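Local coordinates for protein aspartate--tRNA(Asp/Asn) ligase (Sulfolobus tokodaii, PDB 1WYD) that attaches L-aspartate to both tRNA(Asp) and tRNA(Asn), first activating the amino acid with ATP and then transferring it to the acceptor end of the tRNA, at residues F57-S60 / Q61-T64; A402-M405 / V406-T409; T409-S413 / V414-V418. All coordinates share one frame; numbering follows the deposited sequence.

Contact 1. Residues F57-S60 / Q61-T64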
ATOM      1  N   PHE B  57       9.632  44.299   8.788  1.00 65.28           N
ATOM      2  CA  PHE B  57       8.334  44.900   9.066  1.00 64.03           C
ATOM      3  C   PHE B  57       7.586  45.219   7.779  1.00 63.04           C
ATOM      4  O   PHE B  57       6.386  44.972   7.683  1.00 63.63           O
ATOM      5  CB  PHE B  57       8.472  46.142   9.963  1.00 64.13           C
ATOM      6  CG  PHE B  57       7.155  46.716  10.426  1.00 64.37           C
ATOM      7  CD1 PHE B  57       6.254  45.941  11.169  1.00 65.56           C
ATOM      8  CD2 PHE B  57       6.817  48.022  10.119  1.00 64.56           C
ATOM      9  CE1 PHE B  57       5.032  46.462  11.600  1.00 65.83           C
ATOM     10  CE2 PHE B  57       5.604  48.560  10.543  1.00 65.40           C
ATOM     11  CZ  PHE B  57       4.709  47.778  11.291  1.00 65.81           C
ATOM     12  N   GLY B  58       8.307  45.741   6.793  1.00 61.81           N
ATOM     13  CA  GLY B  58       7.726  46.181   5.535  1.00 60.50           C
ATOM     14  C   GLY B  58       7.027  45.059   4.793  1.00 60.00           C
ATOM     15  O   GLY B  58       5.865  45.202   4.403  1.00 59.84           O
ATOM     16  N   ILE B  59       7.720  43.939   4.608  1.00 59.21           N
ATOM     17  CA  ILE B  59       7.127  42.823   3.896  1.00 58.62           C
ATOM     18  C   ILE B  59       6.016  42.170   4.732  1.00 58.28           C
ATOM     19  O   ILE B  59       4.970  41.843   4.201  1.00 58.13           O
ATOM     20  CB  ILE B  59       8.213  41.825   3.329  1.00 59.01           C
ATOM     21  CG1 ILE B  59       7.621  40.945   2.209  1.00 57.84           C
ATOM     22  CG2 ILE B  59       8.919  41.016   4.453  1.00 58.49           C
ATOM     23  CD1 ILE B  59       8.659  40.184   1.410  1.00 56.43           C
ATOM     24  N   SER B  60       6.203  42.088   6.046  1.00 58.09           N
ATOM     25  CA  SER B  60       5.206  41.473   6.932  1.00 57.87           C
ATOM     26  C   SER B  60       3.824  42.114   6.785  1.00 57.89           C
ATOM     27  O   SER B  60       2.815  41.495   7.109  1.00 57.70           O
ATOM     28  CB  SER B  60       5.666  41.492   8.406  1.00 57.81           C
ATOM     29  OG  SER B  60       5.577  42.791   8.997  1.00 58.22           O
ATOM     30  N   GLN B  61       3.795  43.340   6.272  1.00 58.29           N
ATOM     31  CA  GLN B  61       2.563  44.113   6.140  1.00 58.61           C
ATOM     32  C   GLN B  61       1.767  43.699   4.922  1.00 57.93           C
ATOM     33  O   GLN B  61       0.585  43.997   4.829  1.00 58.12           O
ATOM     34  CB  GLN B  61       2.863  45.614   6.079  1.00 59.02           C
ATOM     35  CG  GLN B  61       3.329  46.216   7.420  1.00 62.51           C
ATOM     36  CD  GLN B  61       2.161  46.615   8.299  1.00 68.33           C
ATOM     37  OE1 GLN B  61       1.163  45.883   8.389  1.00 70.92           O
ATOM     38  NE2 GLN B  61       2.259  47.788   8.938  1.00 70.46           N
ATOM     39  N   GLU B  62       2.406  43.012   3.983  1.00 57.16           N
ATOM     40  CA  GLU B  62       1.712  42.623   2.762  1.00 56.29           C
ATOM     41  C   GLU B  62       1.283  41.141   2.776  1.00 53.84           C
ATOM     42  O   GLU B  62       0.566  40.682   1.880  1.00 52.83           O
ATOM     43  CB  GLU B  62       2.536  42.994   1.526  1.00 57.90           C
ATOM     44  CG  GLU B  62       3.766  42.144   1.292  1.00 61.84           C
ATOM     45  CD  GLU B  62       4.547  42.607   0.062  1.00 69.11           C
ATOM     46  OE1 GLU B  62       5.264  43.648   0.176  1.00 69.85           O
ATOM     47  OE2 GLU B  62       4.437  41.931  -1.010  1.00 71.18           O
ATOM     48  N   LEU B  63       1.702  40.444   3.837  1.00 50.36           N
ATOM     49  CA  LEU B  63       1.422  39.033   4.067  1.00 47.38           C
ATOM     50  C   LEU B  63      -0.057  38.734   4.308  1.00 45.78           C
ATOM     51  O   LEU B  63      -0.796  39.532   4.895  1.00 45.16           O
ATOM     52  CB  LEU B  63       2.236  38.547   5.277  1.00 47.51           C
ATOM     53  CG  LEU B  63       3.753  38.466   5.169  1.00 47.60           C
ATOM     54  CD1 LEU B  63       4.325  37.843   6.446  1.00 50.02           C
ATOM     55  CD2 LEU B  63       4.198  37.672   3.939  1.00 47.19           C
ATOM     56  N   THR B  64      -0.485  37.555   3.881  1.00 44.80           N
ATOM     57  CA  THR B  64      -1.884  37.175   3.940  1.00 44.34           C
ATOM     58  C   THR B  64      -1.909  35.767   4.398  1.00 44.51           C
ATOM     59  O   THR B  64      -0.919  35.059   4.219  1.00 45.34           O
ATOM     60  CB  THR B  64      -2.498  37.237   2.540  1.00 44.35           C
ATOM     61  OG1 THR B  64      -1.784  36.329   1.669  1.00 43.19           O
ATOM     62  CG2 THR B  64      -2.239  38.618   1.948  1.00 43.43           C
TER

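Contact 2. Residues A402-M405 / V406-T409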
ATOM      1  N   ALA B 402     -10.818   3.280   6.549  1.00 37.08           N
ATOM      2  CA  ALA B 402     -11.478   4.458   7.052  1.00 36.93           C
ATOM      3  C   ALA B 402     -12.498   4.149   8.164  1.00 37.21           C
ATOM      4  O   ALA B 402     -12.739   5.006   9.023  1.00 35.54           O
ATOM      5  CB  ALA B 402     -12.098   5.238   5.943  1.00 36.75           C
ATOM      6  N   ARG B 403     -13.087   2.946   8.138  1.00 37.39           N
ATOM      7  CA  ARG B 403     -13.936   2.535   9.222  1.00 38.78           C
ATOM      8  C   ARG B 403     -13.084   2.384  10.491  1.00 39.08           C
ATOM      9  O   ARG B 403     -13.488   2.841  11.551  1.00 39.70           O
ATOM     10  CB  ARG B 403     -14.636   1.226   8.897  1.00 39.07           C
ATOM     11  CG  ARG B 403     -16.029   1.398   8.461  1.00 39.51           C
ATOM     12  CD  ARG B 403     -16.349   0.454   7.369  1.00 43.48           C
ATOM     13  NE  ARG B 403     -17.634   0.730   6.740  1.00 44.42           N
ATOM     14  CZ  ARG B 403     -18.745   0.102   7.084  1.00 45.32           C
ATOM     15  NH1 ARG B 403     -18.723  -0.803   8.074  1.00 42.69           N
ATOM     16  NH2 ARG B 403     -19.878   0.383   6.471  1.00 39.67           N
ATOM     17  N   LEU B 404     -11.898   1.778  10.369  1.00 39.56           N
ATOM     18  CA  LEU B 404     -10.960   1.631  11.504  1.00 39.71           C
ATOM     19  C   LEU B 404     -10.598   3.009  11.991  1.00 40.00           C
ATOM     20  O   LEU B 404     -10.386   3.217  13.167  1.00 39.97           O
ATOM     21  CB  LEU B 404      -9.683   0.884  11.101  1.00 39.01           C
ATOM     22  CG  LEU B 404      -8.429   1.010  11.983  1.00 38.53           C
ATOM     23  CD1 LEU B 404      -8.596   0.312  13.414  1.00 34.71           C
ATOM     24  CD2 LEU B 404      -7.190   0.489  11.239  1.00 33.15           C
ATOM     25  N   MET B 405     -10.585   3.982  11.087  1.00 41.15           N
ATOM     26  CA  MET B 405     -10.244   5.320  11.536  1.00 41.78           C
ATOM     27  C   MET B 405     -11.258   5.958  12.528  1.00 42.25           C
ATOM     28  O   MET B 405     -10.852   6.752  13.385  1.00 42.07           O
ATOM     29  CB  MET B 405      -9.941   6.207  10.357  1.00 41.55           C
ATOM     30  CG  MET B 405      -8.600   5.870   9.728  1.00 39.58           C
ATOM     31  SD  MET B 405      -7.187   6.444  10.735  1.00 40.75           S
ATOM     32  CE  MET B 405      -7.444   8.155  10.930  1.00 32.38           C
ATOM     33  N   VAL B 406     -12.544   5.583  12.417  1.00 41.95           N
ATOM     34  CA  VAL B 406     -13.580   6.021  13.354  1.00 42.34           C
ATOM     35  C   VAL B 406     -13.231   5.595  14.778  1.00 43.92           C
ATOM     36  O   VAL B 406     -13.355   6.381  15.734  1.00 45.24           O
ATOM     37  CB  VAL B 406     -14.938   5.413  13.016  1.00 42.40           C
ATOM     38  CG1 VAL B 406     -15.966   5.751  14.088  1.00 40.01           C
ATOM     39  CG2 VAL B 406     -15.415   5.890  11.632  1.00 43.32           C
ATOM     40  N   MET B 407     -12.787   4.349  14.919  1.00 44.18           N
ATOM     41  CA  MET B 407     -12.346   3.825  16.201  1.00 44.77           C
ATOM     42  C   MET B 407     -11.069   4.545  16.692  1.00 43.56           C
ATOM     43  O   MET B 407     -10.797   4.626  17.893  1.00 44.93           O
ATOM     44  CB  MET B 407     -12.171   2.286  16.072  1.00 45.60           C
ATOM     45  CG  MET B 407     -11.528   1.611  17.255  1.00 48.41           C
ATOM     46  SD  MET B 407     -11.054  -0.092  16.887  1.00 56.73           S
ATOM     47  CE  MET B 407     -11.248  -0.705  18.560  1.00 55.42           C
ATOM     48  N   LEU B 408     -10.283   5.084  15.778  1.00 42.00           N
ATOM     49  CA  LEU B 408      -9.045   5.745  16.185  1.00 41.00           C
ATOM     50  C   LEU B 408      -9.089   7.265  16.298  1.00 41.12           C
ATOM     51  O   LEU B 408      -8.086   7.874  16.693  1.00 42.04           O
ATOM     52  CB  LEU B 408      -7.869   5.339  15.293  1.00 40.57           C
ATOM     53  CG  LEU B 408      -7.580   3.855  15.116  1.00 38.47           C
ATOM     54  CD1 LEU B 408      -6.538   3.760  14.044  1.00 37.66           C
ATOM     55  CD2 LEU B 408      -7.025   3.265  16.449  1.00 40.68           C
ATOM     56  N   THR B 409     -10.221   7.894  15.980  1.00 40.28           N
ATOM     57  CA  THR B 409     -10.269   9.359  15.985  1.00 40.06           C
ATOM     58  C   THR B 409     -11.531   9.921  16.606  1.00 39.74           C
ATOM     59  O   THR B 409     -11.552  11.049  17.074  1.00 38.02           O
ATOM     60  CB  THR B 409     -10.185   9.884  14.541  1.00 40.61           C
ATOM     61  OG1 THR B 409     -11.238   9.271  13.777  1.00 39.63           O
ATOM     62  CG2 THR B 409      -8.906   9.413  13.890  1.00 39.69           C
TER

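Contact 3. Residues T409-S413 / V414-V418. With SO4 (sulfate ion), chain G.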
ATOM      1  N   THR B 409     -10.221   7.894  15.980  1.00 40.28           N
ATOM      2  CA  THR B 409     -10.269   9.359  15.985  1.00 40.06           C
ATOM      3  C   THR B 409     -11.531   9.921  16.606  1.00 39.74           C
ATOM      4  O   THR B 409     -11.552  11.049  17.074  1.00 38.02           O
ATOM      5  CB  THR B 409     -10.185   9.884  14.541  1.00 40.61           C
ATOM      6  OG1 THR B 409     -11.238   9.271  13.777  1.00 39.63           O
ATOM      7  CG2 THR B 409      -8.906   9.413  13.890  1.00 39.69           C
ATOM      8  N   GLY B 410     -12.605   9.134  16.575  1.00 41.28           N
ATOM      9  CA  GLY B 410     -13.898   9.636  16.983  1.00 42.28           C
ATOM     10  C   GLY B 410     -14.723  10.246  15.853  1.00 43.79           C
ATOM     11  O   GLY B 410     -15.953  10.458  16.034  1.00 43.72           O
ATOM     12  N   ILE B 411     -14.096  10.522  14.704  1.00 43.71           N
ATOM     13  CA  ILE B 411     -14.865  11.113  13.587  1.00 44.07           C
ATOM     14  C   ILE B 411     -15.928  10.162  13.090  1.00 44.44           C
ATOM     15  O   ILE B 411     -15.653   9.019  12.723  1.00 44.88           O
ATOM     16  CB  ILE B 411     -13.962  11.616  12.424  1.00 43.26           C
ATOM     17  CG1 ILE B 411     -13.148  12.808  12.878  1.00 41.69           C
ATOM     18  CG2 ILE B 411     -14.816  12.025  11.206  1.00 44.48           C
ATOM     19  CD1 ILE B 411     -11.802  12.811  12.289  1.00 41.29           C
ATOM     20  N   GLN B 412     -17.153  10.658  13.095  1.00 45.72           N
ATOM     21  CA  GLN B 412     -18.331   9.899  12.707  1.00 47.64           C
ATOM     22  C   GLN B 412     -18.696  10.081  11.221  1.00 48.34           C
ATOM     23  O   GLN B 412     -19.795   9.746  10.813  1.00 48.45           O
ATOM     24  CB  GLN B 412     -19.533  10.318  13.575  1.00 48.03           C
ATOM     25  CG  GLN B 412     -19.413  10.005  15.081  1.00 49.01           C
ATOM     26  CD  GLN B 412     -19.066   8.538  15.348  1.00 49.50           C
ATOM     27  OE1 GLN B 412     -19.910   7.660  15.183  1.00 51.77           O
ATOM     28  NE2 GLN B 412     -17.823   8.275  15.745  1.00 49.48           N
ATOM     29  N   SER B 413     -17.794  10.608  10.409  1.00 49.34           N
ATOM     30  CA  SER B 413     -18.077  10.662   8.965  1.00 50.44           C
ATOM     31  C   SER B 413     -16.873  10.228   8.141  1.00 50.37           C
ATOM     32  O   SER B 413     -15.760  10.742   8.298  1.00 50.72           O
ATOM     33  CB  SER B 413     -18.559  12.040   8.533  1.00 50.49           C
ATOM     34  OG  SER B 413     -18.803  12.092   7.126  1.00 54.32           O
ATOM     35  N   VAL B 414     -17.110   9.262   7.269  1.00 50.44           N
ATOM     36  CA  VAL B 414     -16.096   8.777   6.338  1.00 50.40           C
ATOM     37  C   VAL B 414     -15.624   9.849   5.345  1.00 50.18           C
ATOM     38  O   VAL B 414     -14.518   9.775   4.837  1.00 49.80           O
ATOM     39  CB  VAL B 414     -16.620   7.564   5.590  1.00 50.43           C
ATOM     40  CG1 VAL B 414     -17.537   7.986   4.418  1.00 51.14           C
ATOM     41  CG2 VAL B 414     -15.484   6.698   5.148  1.00 50.44           C
ATOM     42  N   LYS B 415     -16.447  10.857   5.094  1.00 50.32           N
ATOM     43  CA  LYS B 415     -16.043  11.907   4.156  1.00 51.02           C
ATOM     44  C   LYS B 415     -15.220  12.908   4.907  1.00 50.32           C
ATOM     45  O   LYS B 415     -14.619  13.790   4.332  1.00 50.16           O
ATOM     46  CB  LYS B 415     -17.255  12.606   3.542  1.00 51.06           C
ATOM     47  CG  LYS B 415     -18.283  11.670   2.934  1.00 53.95           C
ATOM     48  CD  LYS B 415     -19.697  12.252   3.145  1.00 59.42           C
ATOM     49  CE  LYS B 415     -19.953  13.400   2.191  1.00 62.07           C
ATOM     50  NZ  LYS B 415     -21.390  13.775   2.230  1.00 66.45           N
ATOM     51  N   GLU B 416     -15.237  12.789   6.218  1.00 50.09           N
ATOM     52  CA  GLU B 416     -14.348  13.578   7.031  1.00 49.27           C
ATOM     53  C   GLU B 416     -13.002  12.870   7.289  1.00 48.35           C
ATOM     54  O   GLU B 416     -12.063  13.490   7.781  1.00 48.74           O
ATOM     55  CB  GLU B 416     -15.040  13.936   8.320  1.00 49.98           C
ATOM     56  CG  GLU B 416     -16.401  14.536   8.135  1.00 52.95           C
ATOM     57  CD  GLU B 416     -16.576  15.775   8.965  1.00 60.40           C
ATOM     58  OE1 GLU B 416     -16.010  15.838  10.106  1.00 62.83           O
ATOM     59  OE2 GLU B 416     -17.290  16.680   8.474  1.00 63.34           O
ATOM     60  N   ILE B 417     -12.898  11.588   6.956  1.00 46.57           N
ATOM     61  CA  ILE B 417     -11.641  10.862   7.151  1.00 45.00           C
ATOM     62  C   ILE B 417     -10.855  10.769   5.834  1.00 44.43           C
ATOM     63  O   ILE B 417      -9.638  11.025   5.789  1.00 43.89           O
ATOM     64  CB  ILE B 417     -11.920   9.468   7.800  1.00 44.76           C
ATOM     65  CG1 ILE B 417     -12.270   9.642   9.291  1.00 41.63           C
ATOM     66  CG2 ILE B 417     -10.728   8.525   7.653  1.00 45.78           C
ATOM     67  CD1 ILE B 417     -13.193   8.579   9.925  1.00 36.41           C
ATOM     68  N   VAL B 418     -11.568  10.456   4.748  1.00 42.34           N
ATOM     69  CA  VAL B 418     -10.902  10.246   3.480  1.00 40.94           C
ATOM     70  C   VAL B 418     -10.684  11.620   2.835  1.00 39.78           C
ATOM     71  O   VAL B 418     -11.650  12.349   2.561  1.00 40.28           O
ATOM     72  CB  VAL B 418     -11.690   9.272   2.590  1.00 41.08           C
ATOM     73  CG1 VAL B 418     -11.106   9.179   1.196  1.00 41.74           C
ATOM     74  CG2 VAL B 418     -11.777   7.920   3.249  1.00 38.91           C
TER
HETATM   75  S   SO4 G1002     -21.024   9.581   5.972  1.00 80.82           S
HETATM   76  O1  SO4 G1002     -21.935  10.061   7.008  1.00 80.87           O
HETATM   77  O2  SO4 G1002     -21.808   9.210   4.774  1.00 80.90           O
HETATM   78  O3  SO4 G1002     -20.300   8.411   6.496  1.00 78.59           O
HETATM   79  O4  SO4 G1002     -20.082  10.655   5.643  1.00 79.64           O

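Contact 1. Residues F57-S60 / Q61-T64
F57 and Q61, one helical turn apart, meet side chain to side chain at the start of this contact. The chain of Q61 bends at chi2 (-85°), which carries its amide back to the far end of the ring: NE2 sits 3.4 Å from F57 CZ, with the amide and ring planes 46° apart, so the two flat groups are inclined and not stacked. Nearer the backbone, the methylene CG of Q61 lies over one face of the ring and 3.3 Å from F57 O. A glutamine suits this exposed place because its methylenes pack while its amide stays polar; OE1 makes a weak hydrogen bond to K35.

Hydrogen bonds close the turn. The firm one runs from E62 N to I59 O, 2.8 Å and nearly straight at 164°, while Q61 N offers only weak bonds to the carbonyls of F57 and G58. S60, small enough to be buried here, folds its hydroxyl back so that OG gives a bond of 2.7 Å to F57 O.

Van der Waals contacts complete the turn. E62 lays CG 3.2 Å from I59 O, and L63 places CD1 3.8 Å from S60 CA. A short helix between the third and fourth long strands, resting against strand 34-41 through S60 and, just after the helix, through the buried L63 on I37, is typical of the OB-fold.

Contact 2. Residues A402-M405 / V406-T409
T409 and M405 are joined by the shortest polar link of this turn: T409 OG1 donates to M405 O at 2.6 Å, arriving from above the carbonyl plane, 42° out of it. The hydroxyl lies between the backbone N and the carbonyl carbon (chi1 55°), which turns it back along the helix; threonine fits this end because it can bond to a carbonyl of the preceding turn. The same M405 O also accepts a weak bond from L408 N. The remaining backbone bonds are also weak and forked: V406 N reaches both A402 O and R403 O, and L408 N adds L404 O, a mixture of i+3 and i+4 links near the end of the helix.

R403 sends its guanidinium away from this turn, NH1 to the carbonyl of E352, NH2 to that of F218, and NE in a salt bridge to a bound HEPES-type buffer molecule, probably from the crystallisation liquor. Both A402 and R403 belong to the predicted ATP site, and R403 is consistent with the motif 3 arginine of class II synthetases.

Packing covers the flanks. L404 CG rests 3.9 Å from L408 CD1, the two leucines crossing one turn apart, while the doubly bent chain of M405 swings CE to 3.5 Å from T409 CG2. The pliant M405 bends to lie against V133 and I136 of helix 128-150, the leucines suit the buried face toward helix 235-256, and V406 packs on L351 of strand 351-358.

Contact 3. Residues T409-S413 / V414-V418
I411 and I417 lie antiparallel, side chain beside side chain, as the chain leaves helix 401-409 and doubles back through a type I beta turn from S413 to E416. I411 CG2 comes 4.0 Å from I417 CG1, and the same methyl lies 3.5 Å from E416 CB, where the two side chains run across one another. That CG2 branch meets both neighbours, while I411 CB lies 4.0 Å from I417 CD1. I417 also packs on M405, and an alanine here, lacking the CG1 and CD1 that I411 packs on, would probably open a gap beside I411 and M405.

S413 CB touches E416 CG at 3.3 Å, while E416 N closes the turn onto S413 O at 3.0 Å. The carboxylate of E416 leads on to a salt bridge with R117. S413 OG, anti to the backbone N (chi1 179°), accepts a weak bond from K415 N at 3.3 Å and faces a sulfate, probably from the crystallisation liquor; the OG to O4 separation of 2.4 Å is doubtfully short, though V414 N adds a weak bond to O3, and F218 N also binds the ion.

At the other end, T409 OG1 accepts from I411 N in an ST turn, and G410 has a positive phi (90°) that calls for glycine. Q412 NE2 donates to G410 O at 2.9 Å, almost straight at 178°, with the acceptor in the glutamine's amide plane.

In the fold
Contact 1 comes far earlier in the chain; contact 3 begins on T409, where contact 2 ends. Contact 1 lies in the OB-fold nucleic acid binding region, its centre about 41 Å from that of contact 2 and about 37 Å from that of contact 3, with no touch between them. Contacts 2 and 3 belong to the class II synthetase region, their centres about 7 Å apart: helix 401-409, which follows strand 394-400 of the large mixed sheet, runs straight into the loop that folds back on it, V406 and M405 packing against I411, Q412 and I417. The separation is consistent with an OB-fold that probably binds the tRNA anticodon, set apart from the catalytic region with the predicted ATP site.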